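Side-chain contacts in DNA polymerase II large subunit (Pyrococcus horikoshii, PDB 7OEC), which is represented here by its intein, which probably excises itself and joins its flanking sequences to give the mature polymerase subunit: residues V98-Y101 against F106-K109; I120-E125 against E129-A134; H157-I160 against V166-Q169; I80-E85 against F112-G117. The protein carries 2 engineered substitutions. All blocks are in the same frame, centred on the assembly; numbering follows the deposited sequence.

Contact 1. Residues V98-Y101 against F106-K109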
loop_
_atom_site.group_PDB
_atom_site.type_symbol
_atom_site.label_atom_id
_atom_site.label_comp_id
_atom_site.label_asym_id
_atom_site.label_seq_id
_atom_site.Cartn_x
_atom_site.Cartn_y
_atom_site.Cartn_z
ATOM N N VAL A 98 0.881 -0.381 -9.213
ATOM C CA VAL A 98 -0.048 -1.381 -8.708
ATOM C C VAL A 98 0.431 -2.713 -9.254
ATOM O O VAL A 98 0.802 -2.813 -10.431
ATOM C CB VAL A 98 -1.482 -1.066 -9.200
ATOM C CG1 VAL A 98 -2.486 -2.195 -8.819
ATOM C CG2 VAL A 98 -1.980 0.245 -8.569
ATOM N N LEU A 99 0.395 -3.743 -8.416
ATOM C CA LEU A 99 0.785 -5.085 -8.825
ATOM C C LEU A 99 -0.439 -5.903 -9.192
ATOM O O LEU A 99 -1.368 -6.035 -8.395
ATOM C CB LEU A 99 1.508 -5.797 -7.696
ATOM C CG LEU A 99 2.773 -5.084 -7.270
ATOM C CD1 LEU A 99 3.435 -5.871 -6.199
ATOM C CD2 LEU A 99 3.744 -4.877 -8.418
ATOM N N VAL A 100 -0.443 -6.435 -10.403
ATOM C CA VAL A 100 -1.484 -7.339 -10.867
ATOM C C VAL A 100 -0.822 -8.659 -11.216
ATOM O O VAL A 100 0.353 -8.709 -11.558
ATOM C CB VAL A 100 -2.283 -6.768 -12.052
ATOM C CG1 VAL A 100 -3.020 -5.504 -11.673
ATOM C CG2 VAL A 100 -1.414 -6.451 -13.170
ATOM N N TYR A 101 -1.560 -9.739 -11.114
ATOM C CA TYR A 101 -0.958 -11.052 -11.271
ATOM C C TYR A 101 -1.380 -11.652 -12.594
ATOM O O TYR A 101 -2.564 -11.841 -12.851
ATOM C CB TYR A 101 -1.397 -11.963 -10.155
ATOM C CG TYR A 101 -0.505 -13.162 -10.001
ATOM C CD1 TYR A 101 -0.931 -14.413 -10.413
ATOM C CD2 TYR A 101 0.763 -13.049 -9.421
ATOM C CE1 TYR A 101 -0.124 -15.552 -10.242
ATOM C CE2 TYR A 101 1.586 -14.164 -9.272
ATOM C CZ TYR A 101 1.131 -15.410 -9.677
ATOM O OH TYR A 101 1.951 -16.504 -9.499
ATOM N N PHE A 106 3.987 -11.099 -11.026
ATOM C CA PHE A 106 3.419 -9.801 -10.680
ATOM C C PHE A 106 3.872 -8.813 -11.733
ATOM O O PHE A 106 5.066 -8.668 -11.974
ATOM C CB PHE A 106 3.879 -9.295 -9.323
ATOM C CG PHE A 106 3.236 -10.034 -8.184
ATOM C CD1 PHE A 106 1.999 -9.618 -7.676
ATOM C CD2 PHE A 106 3.848 -11.132 -7.619
ATOM C CE1 PHE A 106 1.400 -10.257 -6.627
ATOM C CE2 PHE A 106 3.251 -11.792 -6.571
ATOM C CZ PHE A 106 2.012 -11.373 -6.083
ATOM N N VAL A 107 2.929 -8.216 -12.409
ATOM C CA VAL A 107 3.166 -7.138 -13.345
ATOM C C VAL A 107 2.930 -5.824 -12.611
ATOM O O VAL A 107 1.893 -5.641 -11.955
ATOM C CB VAL A 107 2.180 -7.261 -14.513
ATOM C CG1 VAL A 107 2.364 -6.117 -15.437
ATOM C CG2 VAL A 107 2.378 -8.543 -15.244
ATOM N N GLU A 108 3.876 -4.899 -12.744
ATOM C CA GLU A 108 3.778 -3.588 -12.118
ATOM C C GLU A 108 3.283 -2.595 -13.161
ATOM O O GLU A 108 3.988 -2.296 -14.130
ATOM C CB GLU A 108 5.135 -3.181 -11.551
ATOM C CG GLU A 108 5.116 -1.848 -10.816
ATOM C CD GLU A 108 6.491 -1.424 -10.251
ATOM O OE1 GLU A 108 7.353 -2.290 -10.014
ATOM O OE2 GLU A 108 6.719 -0.208 -10.085
ATOM N N LYS A 109 2.060 -2.103 -12.966
ATOM C CA LYS A 109 1.385 -1.175 -13.858
ATOM C C LYS A 109 1.112 0.128 -13.123
ATOM O O LYS A 109 0.830 0.107 -11.930
ATOM C CB LYS A 109 -0.045 -1.680 -14.188
ATOM C CG LYS A 109 -0.107 -2.930 -14.999
ATOM C CD LYS A 109 -1.527 -3.287 -15.452
ATOM C CE LYS A 109 -1.498 -4.534 -16.322
ATOM N NZ LYS A 109 -2.790 -4.712 -17.005
#
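Val98 to Tyr101 and Phe106 to Lys109 are the two arms of a β-hairpin within the intein splicing domain, paired in antiparallel register from Val98–Lys109 to Tyr101–Phe106. Two hydrogen-bonded pairs, Val98–Lys109 and Val100–Val107, each close a two-bond ring; in the second, Val107 N reaches Val100 O at 2.8 Å. The side chains alternate between two faces of the ribbon.

Leu99, Tyr101, Phe106 and Glu108 share one face, where the bumps are large. Phe106 lies diagonally across from Leu99 and directly opposite Tyr101, so its ring fills the hollow between them. From the Leu99 side CB touches Phe106 CD1 at 3.9 Å. From the other side Tyr101 presents its edge: CD2 sits over the centre of the Phe106 ring, 3.8 Å above its plane. The result is a T-shaped pair with planes at 72° and centroids 5.0 Å apart. Tyr101 reaches this place because its CG is anti to the backbone N (chi1 -162°). Farther along, the CD2 branch of Leu99 rests on Glu108 CB at 3.8 Å.

The other face carries three small, branched valines, Val98, Val100 and Val107, and one long chain, Lys109. Val100 CG2 is the knob there, seated beside Val107 CB while the extended Lys109 chain passes across it at about a right angle. Ile120 also packs on Val100, and Ile121 on both aromatic rings, joining the hairpin to strand 119-123. The lysine tip continues to Asn118 OD1, its hydrogen-bond partner, after Lys109 CE has come within 3.7 Å of Val100 CG2.

Contact 2. Residues I120-E125 against E129-A134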
loop_
_atom_site.group_PDB
_atom_site.type_symbol
_atom_site.label_atom_id
_atom_site.label_comp_id
_atom_site.label_asym_id
_atom_site.label_seq_id
_atom_site.Cartn_x
_atom_site.Cartn_y
_atom_site.Cartn_z
ATOM N N ILE A 120 -5.731 -9.211 -8.659
ATOM C CA ILE A 120 -5.010 -8.728 -7.486
ATOM C C ILE A 120 -4.838 -9.902 -6.529
ATOM O O ILE A 120 -5.713 -10.776 -6.443
ATOM C CB ILE A 120 -5.826 -7.604 -6.809
ATOM C CG1 ILE A 120 -6.059 -6.435 -7.742
ATOM C CG2 ILE A 120 -5.227 -7.176 -5.500
ATOM C CD1 ILE A 120 -4.829 -5.668 -8.066
ATOM N N ILE A 121 -3.710 -9.946 -5.822
ATOM C CA ILE A 121 -3.435 -10.999 -4.855
ATOM C C ILE A 121 -3.781 -10.482 -3.470
ATOM O O ILE A 121 -3.347 -9.396 -3.072
ATOM C CB ILE A 121 -1.959 -11.456 -4.939
ATOM C CG1 ILE A 121 -1.657 -12.007 -6.337
ATOM C CG2 ILE A 121 -1.600 -12.412 -3.824
ATOM C CD1 ILE A 121 -2.543 -13.130 -6.758
ATOM N N ILE A 122 -4.508 -11.291 -2.715
ATOM C CA ILE A 122 -4.711 -11.056 -1.298
ATOM C C ILE A 122 -4.088 -12.211 -0.513
ATOM O O ILE A 122 -3.944 -13.323 -1.019
ATOM C CB ILE A 122 -6.208 -10.894 -1.022
ATOM C CG1 ILE A 122 -6.927 -12.145 -1.408
ATOM C CG2 ILE A 122 -6.820 -9.607 -1.788
ATOM C CD1 ILE A 122 -8.361 -12.136 -0.931
ATOM N N ILE A 123 -3.715 -11.950 0.741
ATOM C CA ILE A 123 -3.066 -12.941 1.601
ATOM C C ILE A 123 -4.030 -13.379 2.696
ATOM O O ILE A 123 -4.619 -12.539 3.381
ATOM C CB ILE A 123 -1.825 -12.340 2.270
ATOM C CG1 ILE A 123 -0.853 -11.835 1.217
ATOM C CG2 ILE A 123 -1.118 -13.329 3.091
ATOM C CD1 ILE A 123 -0.428 -12.887 0.251
ATOM N N ASP A 124 -4.148 -14.681 2.897
ATOM C CA ASP A 124 -4.798 -15.179 4.099
ATOM C C ASP A 124 -3.784 -15.061 5.228
ATOM O O ASP A 124 -2.734 -15.699 5.166
ATOM C CB ASP A 124 -5.216 -16.627 3.881
ATOM C CG ASP A 124 -6.042 -17.175 5.038
ATOM O OD1 ASP A 124 -5.724 -16.850 6.210
ATOM O OD2 ASP A 124 -6.980 -17.951 4.767
ATOM N N GLU A 125 -4.078 -14.249 6.252
ATOM C CA GLU A 125 -3.073 -13.938 7.272
ATOM C C GLU A 125 -2.713 -15.165 8.118
ATOM O O GLU A 125 -1.579 -15.266 8.607
ATOM C CB GLU A 125 -3.550 -12.743 8.133
ATOM C CG GLU A 125 -2.466 -12.183 9.094
ATOM C CD GLU A 125 -2.911 -10.987 9.973
ATOM O OE1 GLU A 125 -4.009 -10.419 9.740
ATOM O OE2 GLU A 125 -2.147 -10.628 10.911
ATOM N N GLU A 129 -1.279 -17.804 2.715
ATOM C CA GLU A 129 -1.510 -18.261 1.353
ATOM C C GLU A 129 -1.989 -17.107 0.494
ATOM O O GLU A 129 -2.894 -16.384 0.901
ATOM C CB GLU A 129 -2.629 -19.296 1.307
ATOM C CG GLU A 129 -2.897 -19.846 -0.108
ATOM C CD GLU A 129 -4.076 -20.810 -0.177
ATOM O OE1 GLU A 129 -4.988 -20.755 0.685
ATOM O OE2 GLU A 129 -4.058 -21.662 -1.092
ATOM N N PRO A 130 -1.500 -16.989 -0.727
ATOM C CA PRO A 130 -2.049 -16.004 -1.661
ATOM C C PRO A 130 -3.302 -16.514 -2.364
ATOM O O PRO A 130 -3.411 -17.691 -2.718
ATOM C CB PRO A 130 -0.905 -15.812 -2.659
ATOM C CG PRO A 130 -0.168 -17.060 -2.604
ATOM C CD PRO A 130 -0.280 -17.622 -1.237
ATOM N N LEU A 131 -4.251 -15.597 -2.563
ATOM C CA LEU A 131 -5.527 -15.831 -3.223
ATOM C C LEU A 131 -5.720 -14.780 -4.306
ATOM O O LEU A 131 -5.276 -13.654 -4.168
ATOM C CB LEU A 131 -6.697 -15.728 -2.213
ATOM C CG LEU A 131 -6.573 -16.764 -1.095
ATOM C CD1 LEU A 131 -7.541 -16.416 0.026
ATOM C CD2 LEU A 131 -6.858 -18.160 -1.648
ATOM N N LYS A 132 -6.407 -15.138 -5.377
ATOM C CA LYS A 132 -6.658 -14.249 -6.507
ATOM C C LYS A 132 -8.071 -13.670 -6.486
ATOM O O LYS A 132 -9.061 -14.411 -6.374
ATOM C CB LYS A 132 -6.548 -15.057 -7.798
ATOM C CG LYS A 132 -5.186 -15.653 -8.056
ATOM C CD LYS A 132 -5.184 -16.443 -9.397
ATOM C CE LYS A 132 -3.802 -17.051 -9.656
ATOM N NZ LYS A 132 -3.685 -17.846 -10.913
ATOM N N VAL A 133 -8.163 -12.351 -6.661
ATOM C CA VAL A 133 -9.449 -11.676 -6.806
ATOM C C VAL A 133 -9.390 -10.739 -8.007
ATOM O O VAL A 133 -8.406 -10.023 -8.211
ATOM C CB VAL A 133 -9.913 -10.893 -5.544
ATOM C CG1 VAL A 133 -10.182 -11.851 -4.384
ATOM C CG2 VAL A 133 -8.946 -9.815 -5.165
ATOM N N ALA A 134 -10.452 -10.709 -8.786
ATOM C CA ALA A 134 -10.476 -9.834 -9.946
ATOM C C ALA A 134 -10.889 -8.398 -9.597
ATOM O O ALA A 134 -11.692 -8.153 -8.694
ATOM C CB ALA A 134 -11.450 -10.409 -10.971
HETATM O O HOH W 1 -5.512 -20.347 3.438
#
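Ile120 to Ile123 and Pro130 to Ala134 run antiparallel at 140° as the arms of a β-hairpin, held by paired backbone bonds at Ile120–Val133 and Ile122–Leu131 and by one further bond, Asp124 N to Glu129 O (2.9 Å), next to the turn. The hairpin pairs strand 119-123 with strand 130-141 in the antiparallel sheet of the intein splicing domain; the other side of strand 119-123 is bonded through its backbone to strand 165-168.

On one face Ile121 lies between Pro130 and Lys132, alongside both and pointing the same way. Its two branches divide the work: CG2 meets Pro130 CB at 3.7 Å, whereas CD1 touches Lys132 CG at 3.9 Å. Ile123 extends this apolar row, its CD1 reaching Pro130 CA at 4.0 Å. The other face is carried by Ile122. With CG1 placed between the backbone N and the carbonyl carbon (chi1 61°), that branch is turned across the ribbon, so that CG1 packs on Leu131 CB (3.7 Å) and CD1 continues to Val133 CG1. Val133 also lies against Leu84 of strand 79-84, while Val166 packs on Ile121 and Ile123.

Near the turn the chemistry becomes polar. Asp124 OD1 accepts from Ser126 N, and a water bridges the two carboxylates by donating to Asp124 OD2 at 3.1 Å and to Glu129 OE1 at 2.8 Å.

Contact 3. Residues H157-I160 against V166-Q169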
loop_
_atom_site.group_PDB
_atom_site.type_symbol
_atom_site.label_atom_id
_atom_site.label_comp_id
_atom_site.label_asym_id
_atom_site.label_seq_id
_atom_site.Cartn_x
_atom_site.Cartn_y
_atom_site.Cartn_z
ATOM N N HIS A 157 9.812 -3.194 -1.178
ATOM C CA HIS A 157 8.973 -2.124 -1.710
ATOM C C HIS A 157 7.560 -2.568 -2.055
ATOM O O HIS A 157 6.917 -1.967 -2.915
ATOM C CB HIS A 157 9.600 -1.388 -2.901
ATOM C CG HIS A 157 11.010 -0.947 -2.673
ATOM N ND1 HIS A 157 11.477 -0.412 -1.484
ATOM C CD2 HIS A 157 12.083 -1.023 -3.490
ATOM C CE1 HIS A 157 12.768 -0.150 -1.596
ATOM N NE2 HIS A 157 13.167 -0.554 -2.790
ATOM N N THR A 158 7.051 -3.563 -1.341
ATOM C CA THR A 158 5.658 -3.968 -1.406
ATOM C C THR A 158 5.084 -3.920 0.001
ATOM O O THR A 158 5.820 -3.934 0.995
ATOM C CB THR A 158 5.545 -5.368 -1.959
ATOM O OG1 THR A 158 6.328 -6.218 -1.155
ATOM C CG2 THR A 158 6.100 -5.447 -3.353
ATOM N N VAL A 159 3.761 -3.810 0.060
ATOM C CA VAL A 159 3.029 -3.653 1.303
ATOM C C VAL A 159 1.730 -4.431 1.157
ATOM O O VAL A 159 1.322 -4.829 0.056
ATOM C CB VAL A 159 2.751 -2.169 1.635
ATOM C CG1 VAL A 159 4.038 -1.403 1.920
ATOM C CG2 VAL A 159 2.020 -1.473 0.507
ATOM N N ILE A 160 1.082 -4.651 2.297
ATOM C CA ILE A 160 -0.167 -5.397 2.380
ATOM C C ILE A 160 -1.203 -4.467 2.992
ATOM O O ILE A 160 -1.078 -4.069 4.154
ATOM C CB ILE A 160 0.016 -6.698 3.169
ATOM C CG1 ILE A 160 1.090 -7.545 2.441
ATOM C CG2 ILE A 160 -1.304 -7.430 3.263
ATOM C CD1 ILE A 160 1.479 -8.760 3.130
ATOM N N VAL A 166 -2.057 -7.248 -1.643
ATOM C CA VAL A 166 -0.641 -7.048 -1.945
ATOM C C VAL A 166 -0.516 -5.945 -2.986
ATOM O O VAL A 166 -1.134 -6.020 -4.056
ATOM C CB VAL A 166 -0.006 -8.340 -2.475
ATOM C CG1 VAL A 166 1.479 -8.105 -2.894
ATOM C CG2 VAL A 166 -0.071 -9.415 -1.434
ATOM N N THR A 167 0.304 -4.938 -2.705
ATOM C CA THR A 167 0.527 -3.901 -3.703
ATOM C C THR A 167 1.930 -3.331 -3.544
ATOM O O THR A 167 2.708 -3.745 -2.686
ATOM C CB THR A 167 -0.590 -2.845 -3.713
ATOM O OG1 THR A 167 -0.521 -2.074 -4.936
ATOM C CG2 THR A 167 -0.426 -1.944 -2.592
ATOM N N HIS A 168 2.265 -2.413 -4.428
ATOM C CA HIS A 168 3.546 -1.745 -4.386
ATOM C C HIS A 168 3.464 -0.607 -3.389
ATOM O O HIS A 168 2.417 0.042 -3.274
ATOM C CB HIS A 168 3.882 -1.200 -5.771
ATOM C CG HIS A 168 5.338 -0.870 -5.943
ATOM N ND1 HIS A 168 5.898 0.293 -5.462
ATOM C CD2 HIS A 168 6.358 -1.557 -6.525
ATOM C CE1 HIS A 168 7.189 0.315 -5.748
ATOM N NE2 HIS A 168 7.490 -0.783 -6.415
ATOM N N GLN A 169 4.565 -0.356 -2.674
ATOM C CA GLN A 169 4.590 0.820 -1.803
ATOM C C GLN A 169 4.392 2.068 -2.706
ATOM O O GLN A 169 4.634 2.120 -3.961
ATOM C CB GLN A 169 5.874 0.927 -1.002
ATOM C CG GLN A 169 7.000 1.494 -1.855
ATOM C CD GLN A 169 8.290 1.578 -1.127
ATOM O OE1 GLN A 169 8.552 0.823 -0.207
ATOM N NE2 GLN A 169 9.122 2.483 -1.550
ATOM O OXT GLN A 169 3.966 3.067 -2.133
#
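Gln169, the C-terminal residue, packs alongside His157 at the open end of a β-hairpin whose arms are joined by two backbone bonds between Val159 and Thr167. Its CB and CG both lie 3.6 Å from His157 O, with CG placed between the backbone N and the carbonyl carbon (chi1 79°). The extended chain then carries CD over His157 CB. At the tip OE1 lies 3.3 Å from His157 CA and takes a weak, long bond from His157 ND1 (3.4 Å) at the imidazole edge. NE2 is 3.7 Å from the same His157 ND1; ring and amide planes are 63° apart. Firmer partners hold the amide: Ala153 N for OE1 and Asn152 OD1 for NE2.

His157 O is met twice. Gln169 N donates to it at 2.9 Å from above the carbonyl plane, and it lies 3.4 Å over the centre of the His168 ring. That ring is fixed by an almost straight bond from His168 ND1 to Gln169 O (2.7 Å). The pair probably marks the C-terminal splice junction, where inteins have a penultimate His beside a terminal Asn or Gln that cyclises. A bound zinc ion lies about 3 Å from the His157 side chain. Near the chain centre, the Ile160 backbone bonds to Leu12 of strand 10-15, and His168 packs on Pro97 of strand 97-102.

Contact 4. Residues I80-E85 against F112-G117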
loop_
_atom_site.group_PDB
_atom_site.type_symbol
_atom_site.label_atom_id
_atom_site.label_comp_id
_atom_site.label_asym_id
_atom_site.label_seq_id
_atom_site.Cartn_x
_atom_site.Cartn_y
_atom_site.Cartn_z
ATOM N N ILE A 80 -7.463 6.851 -7.849
ATOM C CA ILE A 80 -8.178 5.756 -8.477
ATOM C C ILE A 80 -8.563 4.767 -7.387
ATOM O O ILE A 80 -7.731 4.399 -6.549
ATOM C CB ILE A 80 -7.319 5.102 -9.575
ATOM C CG1 ILE A 80 -6.995 6.156 -10.654
ATOM C CG2 ILE A 80 -8.045 3.922 -10.196
ATOM C CD1 ILE A 80 -6.153 5.614 -11.711
ATOM N N ARG A 81 -9.816 4.350 -7.397
ATOM C CA ARG A 81 -10.318 3.344 -6.484
ATOM C C ARG A 81 -10.592 2.067 -7.258
ATOM O O ARG A 81 -11.262 2.080 -8.298
ATOM C CB ARG A 81 -11.599 3.833 -5.818
ATOM C CG ARG A 81 -12.222 2.836 -4.843
ATOM C CD ARG A 81 -13.476 3.448 -4.279
ATOM N NE ARG A 81 -14.278 2.488 -3.549
ATOM C CZ ARG A 81 -14.068 2.129 -2.293
ATOM N NH1 ARG A 81 -13.043 2.644 -1.595
ATOM N NH2 ARG A 81 -14.937 1.276 -1.741
ATOM N N PHE A 82 -10.064 0.976 -6.749
ATOM C CA PHE A 82 -10.275 -0.356 -7.275
ATOM C C PHE A 82 -11.191 -1.108 -6.334
ATOM O O PHE A 82 -10.891 -1.234 -5.140
ATOM C CB PHE A 82 -8.932 -1.068 -7.345
ATOM C CG PHE A 82 -7.951 -0.366 -8.209
ATOM C CD1 PHE A 82 -8.051 -0.454 -9.584
ATOM C CD2 PHE A 82 -6.971 0.415 -7.651
ATOM C CE1 PHE A 82 -7.205 0.216 -10.395
ATOM C CE2 PHE A 82 -6.035 1.060 -8.460
ATOM C CZ PHE A 82 -6.153 0.964 -9.847
ATOM N N GLU A 83 -12.293 -1.601 -6.869
ATOM C CA GLU A 83 -13.215 -2.449 -6.145
ATOM C C GLU A 83 -12.993 -3.836 -6.677
ATOM O O GLU A 83 -13.056 -4.050 -7.896
ATOM C CB GLU A 83 -14.662 -2.008 -6.391
ATOM C CG GLU A 83 -14.774 -0.523 -5.985
ATOM C CD GLU A 83 -16.144 0.084 -6.167
ATOM O OE1 GLU A 83 -17.031 -0.649 -6.663
ATOM O OE2 GLU A 83 -16.332 1.281 -5.792
ATOM N N LEU A 84 -12.809 -4.766 -5.765
ATOM C CA LEU A 84 -12.442 -6.125 -6.076
ATOM C C LEU A 84 -13.589 -7.104 -5.860
ATOM O O LEU A 84 -14.529 -6.889 -5.075
ATOM C CB LEU A 84 -11.253 -6.525 -5.202
ATOM C CG LEU A 84 -10.074 -5.503 -5.218
ATOM C CD1 LEU A 84 -8.877 -6.044 -4.450
ATOM C CD2 LEU A 84 -9.644 -5.186 -6.627
ATOM N N GLU A 85 -13.461 -8.219 -6.570
ATOM C CA GLU A 85 -14.290 -9.371 -6.310
ATOM C C GLU A 85 -14.172 -9.683 -4.825
ATOM O O GLU A 85 -13.087 -9.637 -4.230
ATOM C CB GLU A 85 -13.770 -10.520 -7.185
ATOM C CG GLU A 85 -14.469 -11.794 -7.100
ATOM C CD GLU A 85 -13.759 -12.920 -7.882
ATOM O OE1 GLU A 85 -12.593 -12.765 -8.407
ATOM O OE2 GLU A 85 -14.407 -13.982 -7.997
ATOM N N PHE A 112 -3.513 3.965 -13.472
ATOM C CA PHE A 112 -4.457 4.301 -14.544
ATOM C C PHE A 112 -4.451 3.291 -15.688
ATOM O O PHE A 112 -5.356 3.330 -16.535
ATOM C CB PHE A 112 -4.236 5.721 -15.103
ATOM C CG PHE A 112 -2.989 5.876 -15.942
ATOM C CD1 PHE A 112 -2.992 5.599 -17.306
ATOM C CD2 PHE A 112 -1.815 6.293 -15.363
ATOM C CE1 PHE A 112 -1.830 5.729 -18.061
ATOM C CE2 PHE A 112 -0.656 6.403 -16.098
ATOM C CZ PHE A 112 -0.659 6.122 -17.454
ATOM N N GLU A 113 -3.479 2.387 -15.717
ATOM C CA GLU A 113 -3.413 1.344 -16.725
ATOM C C GLU A 113 -4.056 0.032 -16.285
ATOM O O GLU A 113 -4.187 -0.885 -17.115
ATOM C CB GLU A 113 -1.952 1.019 -17.033
ATOM C CG GLU A 113 -1.122 2.127 -17.607
ATOM C CD GLU A 113 0.446 1.790 -17.634
ATOM O OE1 GLU A 113 1.068 1.072 -16.745
ATOM O OE2 GLU A 113 1.073 2.283 -18.594
ATOM N N VAL A 114 -4.419 -0.096 -15.003
ATOM C CA VAL A 114 -5.100 -1.296 -14.540
ATOM C C VAL A 114 -6.467 -1.351 -15.201
ATOM O O VAL A 114 -7.105 -0.311 -15.433
ATOM C CB VAL A 114 -5.201 -1.266 -13.003
ATOM C CG1 VAL A 114 -5.991 -2.476 -12.460
ATOM C CG2 VAL A 114 -3.806 -1.286 -12.365
ATOM N N ARG A 115 -6.933 -2.572 -15.497
ATOM C CA ARG A 115 -8.206 -2.788 -16.165
ATOM C C ARG A 115 -9.094 -3.715 -15.355
ATOM O O ARG A 115 -8.611 -4.597 -14.637
ATOM C CB ARG A 115 -8.004 -3.417 -17.544
ATOM C CG ARG A 115 -7.208 -2.485 -18.533
ATOM C CD ARG A 115 -8.055 -1.241 -18.866
ATOM N NE ARG A 115 -7.378 -0.217 -19.672
ATOM C CZ ARG A 115 -6.849 0.926 -19.209
ATOM N NH1 ARG A 115 -6.880 1.254 -17.909
ATOM N NH2 ARG A 115 -6.283 1.772 -20.073
ATOM N N GLU A 116 -10.400 -3.512 -15.499
ATOM C CA GLU A 116 -11.335 -4.475 -14.952
ATOM C C GLU A 116 -10.965 -5.870 -15.454
ATOM O O GLU A 116 -10.649 -6.067 -16.636
ATOM C CB GLU A 116 -12.766 -4.138 -15.359
ATOM C CG GLU A 116 -13.357 -3.022 -14.604
ATOM C CD GLU A 116 -14.784 -2.717 -15.097
ATOM O OE1 GLU A 116 -15.367 -3.526 -15.870
ATOM O OE2 GLU A 116 -15.315 -1.662 -14.730
ATOM N N GLY A 117 -11.024 -6.838 -14.538
ATOM C CA GLY A 117 -10.670 -8.200 -14.819
ATOM C C GLY A 117 -9.240 -8.539 -14.524
ATOM O O GLY A 117 -8.896 -9.730 -14.532
#
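Ile80 drives the tip of its side chain into the 3-10 turn at Phe112, where strand 79-84 of a four-stranded antiparallel sheet meets the loop leading to strand 119-123 in the intein splicing domain. Its extended CG1–CD1 branch (chi2 179°) ends against the backbone: CD1 lies 3.6 Å from Phe112 CA and 3.9 Å from Phe112 CB, while the phenyl group itself heads elsewhere. The other branch stays with its own strand, Ile80 CG2 resting 3.5 Å above the Phe82 ring and offset toward its rim.

Arg81 belongs to the opposite face of the strand; its NE meets Glu83 OE2 in a salt bridge at the edge of the guanidinium, and Glu91 takes another of its nitrogens.

Phe82 makes the second crossing. Its ring leans to Val114: CE1 meets both CB and CG1 of Val114 at 3.6 Å, and CZ the CG2 branch. Ring and valine cross obliquely, and Val98 touches both, so the pair belongs to an apolar layer with strand 97-102. Phe90, from the neighbouring strand, also meets the Phe82 ring. Beyond this point the strand and the loop part; Glu85 turns to strand 130-141, its OE1 accepting from Ala134 N.

No hydrogen bond links the two segments; the junction rests on van der Waals contacts, part of them with the Phe112 backbone. Arg115 braces the loop from within: its NH1 donates to Phe112 O (2.9 Å), near the guanidinium plane, and to Val114 O (2.9 Å), approached from well above the carbonyl plane.

How the contacts relate
Following the chain from the N terminus, contact 4 opens first: strand 79-84 is met again at residues 112-117, closing a loop that contains the whole hairpin of contact 1, which packs on both of its segments. Contact 2 then forms its own hairpin directly afterwards, and its strand 130-141 lies beside strand 79-84, with Glu85 N probably bonded to Ala134 O. Contact 3 is a last hairpin at the C terminus; it meets contact 2 through the probable bond from Val166 N to Ile121 O and contact 1 through Leu99. Only contacts 4 and 1 nest, the others follow in series, and none cross.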